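Local coordinates for MAU2 chromatid cohesion factor homolog (Saccharomyces cerevisiae, PDB 4XDN), which joins SCC2 in the complex required for the association of cohesin with chromosomes, and so takes part in sister chromatid cohesion, at residues M261-L275 with N322-V334. Residues are numbered along the deposited sequence; the frame is centred on the assembly and turned at random.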
loop_
_atom_site.group_PDB
_atom_site.type_symbol
_atom_site.label_atom_id
_atom_site.label_comp_id
_atom_site.label_asym_id
_atom_site.label_seq_id
_atom_site.Cartn_x
_atom_site.Cartn_y
_atom_site.Cartn_z
ATOM N N MET A 261 10.014 2.435 8.368
ATOM C CA MET A 261 10.415 1.143 7.823
ATOM C C MET A 261 10.119 1.066 6.329
ATOM O O MET A 261 10.947 0.598 5.546
ATOM C CB MET A 261 9.702 0.007 8.557
ATOM C CG MET A 261 10.494 -0.582 9.714
ATOM S SD MET A 261 11.971 -1.468 9.180
ATOM C CE MET A 261 11.248 -2.842 8.288
ATOM N N VAL A 262 8.935 1.529 5.938
ATOM C CA VAL A 262 8.535 1.512 4.536
ATOM C C VAL A 262 9.437 2.427 3.712
ATOM O O VAL A 262 9.761 2.117 2.567
ATOM C CB VAL A 262 7.061 1.946 4.363
ATOM C CG1 VAL A 262 6.689 2.049 2.884
ATOM C CG2 VAL A 262 6.134 0.969 5.068
ATOM N N ILE A 263 9.840 3.553 4.296
ATOM C CA ILE A 263 10.723 4.485 3.608
ATOM C C ILE A 263 12.047 3.796 3.287
ATOM O O ILE A 263 12.548 3.901 2.168
ATOM C CB ILE A 263 10.977 5.760 4.445
ATOM C CG1 ILE A 263 9.713 6.622 4.482
ATOM C CG2 ILE A 263 12.121 6.587 3.854
ATOM C CD1 ILE A 263 9.748 7.744 5.508
ATOM N N GLN A 264 12.605 3.087 4.265
ATOM C CA GLN A 264 13.858 2.362 4.063
ATOM C C GLN A 264 13.685 1.267 3.019
ATOM O O GLN A 264 14.585 1.012 2.218
ATOM C CB GLN A 264 14.355 1.754 5.378
ATOM C CG GLN A 264 14.800 2.779 6.405
ATOM C CD GLN A 264 15.892 3.689 5.882
ATOM O OE1 GLN A 264 15.735 4.909 5.849
ATOM N NE2 GLN A 264 17.007 3.098 5.468
ATOM N N LEU A 265 12.521 0.629 3.033
ATOM C CA LEU A 265 12.215 -0.437 2.091
ATOM C C LEU A 265 12.160 0.107 0.667
ATOM O O LEU A 265 12.710 -0.489 -0.261
ATOM C CB LEU A 265 10.888 -1.103 2.465
ATOM C CG LEU A 265 10.566 -2.467 1.851
ATOM C CD1 LEU A 265 11.605 -3.500 2.252
ATOM C CD2 LEU A 265 9.185 -2.924 2.277
ATOM N N CYS A 266 11.511 1.255 0.505
ATOM C CA CYS A 266 11.326 1.856 -0.810
ATOM C C CYS A 266 12.637 2.374 -1.401
ATOM O O CYS A 266 12.799 2.412 -2.622
ATOM C CB CYS A 266 10.304 2.993 -0.726
ATOM S SG CYS A 266 8.601 2.426 -0.481
ATOM N N LYS A 267 13.564 2.772 -0.536
ATOM C CA LYS A 267 14.871 3.253 -0.977
ATOM C C LYS A 267 15.933 2.158 -0.872
ATOM O O LYS A 267 17.112 2.403 -1.135
ATOM C CB LYS A 267 15.295 4.468 -0.151
ATOM C CG LYS A 267 15.687 4.130 1.276
ATOM C CD LYS A 267 15.852 5.377 2.130
ATOM C CE LYS A 267 16.953 6.280 1.599
ATOM N NZ LYS A 267 17.274 7.373 2.553
ATOM N N ASP A 268 15.505 0.954 -0.493
ATOM C CA ASP A 268 16.414 -0.165 -0.263
ATOM C C ASP A 268 17.565 0.241 0.658
ATOM O O ASP A 268 18.732 -0.041 0.384
ATOM C CB ASP A 268 16.949 -0.707 -1.593
ATOM C CG ASP A 268 15.985 -1.674 -2.255
ATOM O OD1 ASP A 268 15.765 -2.766 -1.691
ATOM O OD2 ASP A 268 15.460 -1.352 -3.341
ATOM N N GLY A 269 17.222 0.917 1.751
ATOM C CA GLY A 269 18.194 1.287 2.761
ATOM C C GLY A 269 18.315 0.207 3.819
ATOM O O GLY A 269 17.589 -0.787 3.788
ATOM N N ASN A 270 19.235 0.402 4.758
ATOM C CA ASN A 270 19.420 -0.539 5.856
ATOM C C ASN A 270 18.372 -0.320 6.943
ATOM O O ASN A 270 18.096 0.817 7.324
ATOM C CB ASN A 270 20.827 -0.402 6.439
ATOM C CG ASN A 270 21.200 -1.565 7.332
ATOM O OD1 ASN A 270 20.889 -1.573 8.522
ATOM N ND2 ASN A 270 21.867 -2.562 6.758
ATOM N N ILE A 271 17.794 -1.413 7.440
ATOM C CA ILE A 271 16.704 -1.347 8.416
ATOM C C ILE A 271 17.132 -1.730 9.832
ATOM O O ILE A 271 16.295 -1.807 10.732
ATOM C CB ILE A 271 15.529 -2.268 8.009
ATOM C CG1 ILE A 271 15.984 -3.730 7.929
ATOM C CG2 ILE A 271 14.938 -1.819 6.681
ATOM C CD1 ILE A 271 14.845 -4.721 7.813
ATOM N N THR A 272 18.425 -1.975 10.032
ATOM C CA THR A 272 18.922 -2.426 11.331
ATOM C C THR A 272 18.582 -1.430 12.439
ATOM O O THR A 272 18.051 -1.813 13.482
ATOM C CB THR A 272 20.447 -2.648 11.306
ATOM O OG1 THR A 272 20.778 -3.594 10.283
ATOM C CG2 THR A 272 20.940 -3.177 12.648
ATOM N N ASP A 273 18.889 -0.156 12.212
ATOM C CA ASP A 273 18.576 0.884 13.185
ATOM C C ASP A 273 17.075 0.962 13.431
ATOM O O ASP A 273 16.624 1.034 14.573
ATOM C CB ASP A 273 19.093 2.242 12.708
ATOM C CG ASP A 273 20.604 2.326 12.714
ATOM O OD1 ASP A 273 21.239 1.605 13.512
ATOM O OD2 ASP A 273 21.156 3.119 11.923
ATOM N N HIS A 274 16.309 0.940 12.348
ATOM C CA HIS A 274 14.861 1.061 12.422
ATOM C C HIS A 274 14.226 -0.159 13.083
ATOM O O HIS A 274 13.177 -0.053 13.721
ATOM C CB HIS A 274 14.291 1.272 11.020
ATOM C CG HIS A 274 14.740 2.549 10.382
ATOM N ND1 HIS A 274 15.961 2.679 9.755
ATOM C CD2 HIS A 274 14.142 3.761 10.294
ATOM C CE1 HIS A 274 16.090 3.911 9.297
ATOM N NE2 HIS A 274 15.000 4.588 9.611
ATOM N N LEU A 275 14.866 -1.314 12.936
ATOM C CA LEU A 275 14.427 -2.520 13.626
ATOM C C LEU A 275 14.647 -2.381 15.127
ATOM O O LEU A 275 13.791 -2.758 15.928
ATOM C CB LEU A 275 15.174 -3.751 13.098
ATOM C CG LEU A 275 14.628 -4.386 11.817
ATOM C CD1 LEU A 275 15.588 -5.446 11.296
ATOM C CD2 LEU A 275 13.246 -4.991 12.050
ATOM N N ASN A 322 3.208 -8.548 13.136
ATOM C CA ASN A 322 2.950 -9.301 11.914
ATOM C C ASN A 322 3.311 -8.480 10.676
ATOM O O ASN A 322 3.937 -8.990 9.747
ATOM C CB ASN A 322 1.483 -9.730 11.858
ATOM C CG ASN A 322 1.215 -10.778 10.791
ATOM O OD1 ASN A 322 1.950 -11.760 10.665
ATOM N ND2 ASN A 322 0.157 -10.571 10.014
ATOM N N ILE A 323 2.918 -7.206 10.676
ATOM C CA ILE A 323 3.247 -6.291 9.585
ATOM C C ILE A 323 4.755 -6.072 9.511
ATOM O O ILE A 323 5.343 -6.113 8.432
ATOM C CB ILE A 323 2.545 -4.917 9.755
ATOM C CG1 ILE A 323 1.020 -5.059 9.653
ATOM C CG2 ILE A 323 3.048 -3.907 8.716
ATOM C CD1 ILE A 323 0.500 -5.437 8.272
ATOM N N LEU A 324 5.374 -5.833 10.663
ATOM C CA LEU A 324 6.808 -5.566 10.719
ATOM C C LEU A 324 7.607 -6.756 10.208
ATOM O O LEU A 324 8.631 -6.592 9.544
ATOM C CB LEU A 324 7.236 -5.226 12.147
ATOM C CG LEU A 324 8.741 -5.069 12.375
ATOM C CD1 LEU A 324 9.337 -4.012 11.447
ATOM C CD2 LEU A 324 9.024 -4.728 13.828
ATOM N N LEU A 325 7.136 -7.958 10.520
ATOM C CA LEU A 325 7.823 -9.162 10.088
ATOM C C LEU A 325 7.708 -9.308 8.574
ATOM O O LEU A 325 8.634 -9.784 7.918
ATOM C CB LEU A 325 7.255 -10.390 10.799
ATOM C CG LEU A 325 7.955 -11.719 10.504
ATOM C CD1 LEU A 325 9.447 -11.639 10.811
ATOM C CD2 LEU A 325 7.311 -12.842 11.305
ATOM N N LEU A 326 6.575 -8.887 8.022
ATOM C CA LEU A 326 6.378 -8.916 6.578
ATOM C C LEU A 326 7.346 -7.958 5.892
ATOM O O LEU A 326 8.039 -8.338 4.949
ATOM C CB LEU A 326 4.933 -8.557 6.218
ATOM C CG LEU A 326 4.606 -8.445 4.725
ATOM C CD1 LEU A 326 4.786 -9.782 4.021
ATOM C CD2 LEU A 326 3.192 -7.917 4.525
ATOM N N LEU A 327 7.393 -6.720 6.377
ATOM C CA LEU A 327 8.266 -5.702 5.801
ATOM C C LEU A 327 9.728 -6.128 5.871
ATOM O O LEU A 327 10.481 -5.944 4.915
ATOM C CB LEU A 327 8.082 -4.362 6.520
ATOM C CG LEU A 327 6.684 -3.737 6.478
ATOM C CD1 LEU A 327 6.674 -2.435 7.261
ATOM C CD2 LEU A 327 6.213 -3.501 5.048
ATOM N N GLN A 328 10.127 -6.691 7.007
ATOM C CA GLN A 328 11.497 -7.152 7.184
ATOM C C GLN A 328 11.827 -8.244 6.176
ATOM O O GLN A 328 12.916 -8.260 5.603
ATOM C CB GLN A 328 11.714 -7.670 8.607
ATOM C CG GLN A 328 13.121 -8.200 8.862
ATOM C CD GLN A 328 13.328 -8.640 10.294
ATOM O OE1 GLN A 328 12.374 -8.782 11.054
ATOM N NE2 GLN A 328 14.583 -8.858 10.672
ATOM N N SER A 329 10.878 -9.151 5.963
ATOM C CA SER A 329 11.078 -10.280 5.061
ATOM C C SER A 329 11.151 -9.820 3.610
ATOM O O SER A 329 11.975 -10.315 2.836
ATOM C CB SER A 329 9.957 -11.310 5.232
ATOM O OG SER A 329 9.950 -11.843 6.546
ATOM N N VAL A 330 10.286 -8.876 3.243
ATOM C CA VAL A 330 10.287 -8.322 1.894
ATOM C C VAL A 330 11.622 -7.638 1.612
ATOM O O VAL A 330 12.146 -7.714 0.498
ATOM C CB VAL A 330 9.139 -7.310 1.687
ATOM C CG1 VAL A 330 9.298 -6.571 0.364
ATOM C CG2 VAL A 330 7.794 -8.015 1.724
ATOM N N SER A 331 12.165 -6.974 2.628
ATOM C CA SER A 331 13.420 -6.248 2.483
ATOM C C SER A 331 14.584 -7.192 2.198
ATOM O O SER A 331 15.589 -6.779 1.629
ATOM C CB SER A 331 13.720 -5.429 3.741
ATOM O OG SER A 331 14.428 -6.196 4.698
ATOM N N TYR A 332 14.443 -8.454 2.594
ATOM C CA TYR A 332 15.511 -9.437 2.430
ATOM C C TYR A 332 15.361 -10.293 1.172
ATOM O O TYR A 332 16.236 -11.108 0.873
ATOM C CB TYR A 332 15.572 -10.369 3.644
ATOM C CG TYR A 332 15.917 -9.709 4.964
ATOM C CD1 TYR A 332 16.623 -8.516 5.014
ATOM C CD2 TYR A 332 15.543 -10.298 6.164
ATOM C CE1 TYR A 332 16.939 -7.927 6.224
ATOM C CE2 TYR A 332 15.855 -9.718 7.374
ATOM C CZ TYR A 332 16.552 -8.532 7.401
ATOM O OH TYR A 332 16.860 -7.954 8.609
ATOM N N ILE A 333 14.257 -10.127 0.447
ATOM C CA ILE A 333 13.989 -10.950 -0.733
ATOM C C ILE A 333 15.139 -10.879 -1.730
ATOM O O ILE A 333 15.612 -11.908 -2.217
ATOM C CB ILE A 333 12.693 -10.517 -1.452
ATOM C CG1 ILE A 333 11.485 -10.625 -0.516
ATOM C CG2 ILE A 333 12.468 -11.346 -2.718
ATOM C CD1 ILE A 333 11.064 -12.038 -0.180
ATOM N N VAL A 334 15.582 -9.659 -2.028
ATOM C CA VAL A 334 16.608 -9.433 -3.042
ATOM C C VAL A 334 17.908 -10.143 -2.677
ATOM O O VAL A 334 18.656 -10.570 -3.553
ATOM C CB VAL A 334 16.873 -7.916 -3.244
ATOM C CG1 VAL A 334 17.485 -7.289 -1.990
ATOM C CG2 VAL A 334 17.758 -7.681 -4.457
#
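Leu265 meets Leu327, Val330 and Ser331 in a contact that illustrates how large apolar side chains fill the gap between two nearly parallel helices, with a helix-loop-helix turn adding further contacts. The segments 261-266 and 322-331 cross at only 15°, with axes 10.3 Å apart at closest approach. With CG swung anti to the backbone N (chi1 -164°), Leu265 splits its two methyls: CD1 lies against Ser331 CB, at a modelled separation too short to carry weight, while CD2 lies 4.1 Å from both Leu327 CD2 and Val330 CG1, its side chain roughly perpendicular to those of Leu327 and Val330. One turn earlier, Met261 bends at chi2 and chi3 so that its CE methyl rests against both Leu324 CD1 and Leu327 CB, 3.9 Å from each.

The loop and the start of the next helix extend the apolar surface around a polar pair. Gln328, extended beyond CG, donates NE2 to Tyr332 OH at 3.2 Å in a nearly straight bond (167°) lying in its amide plane. The Leu275 side chain crosses that of Gln328 at about a right angle, CD1 3.6 Å from NE2, and Ile271 CD1 reaches Gln328 CG, the hydroxyl end of Tyr332 and Ser331 OG, itself hydrogen-bonded to Gln328 O. A leucine in place of Gln328 would probably leave the Tyr332 hydroxyl without its amide donor and the hydroxyl end of the ring freer to shift from Ile271 and Leu275.

Thus the end of helix 250-266, closed by a Schellman motif at Asp268, and the start of helix 272-291, capped by Asn270, both pack on helix 317-331. Phe278 and Phe282 of helix 272-291 continue the packing at Leu324, helices 339-360 and 369-398 contact helix 317-331 through Phe343 and Tyr389, and an apolar side chain of another protein's chain touches Leu265.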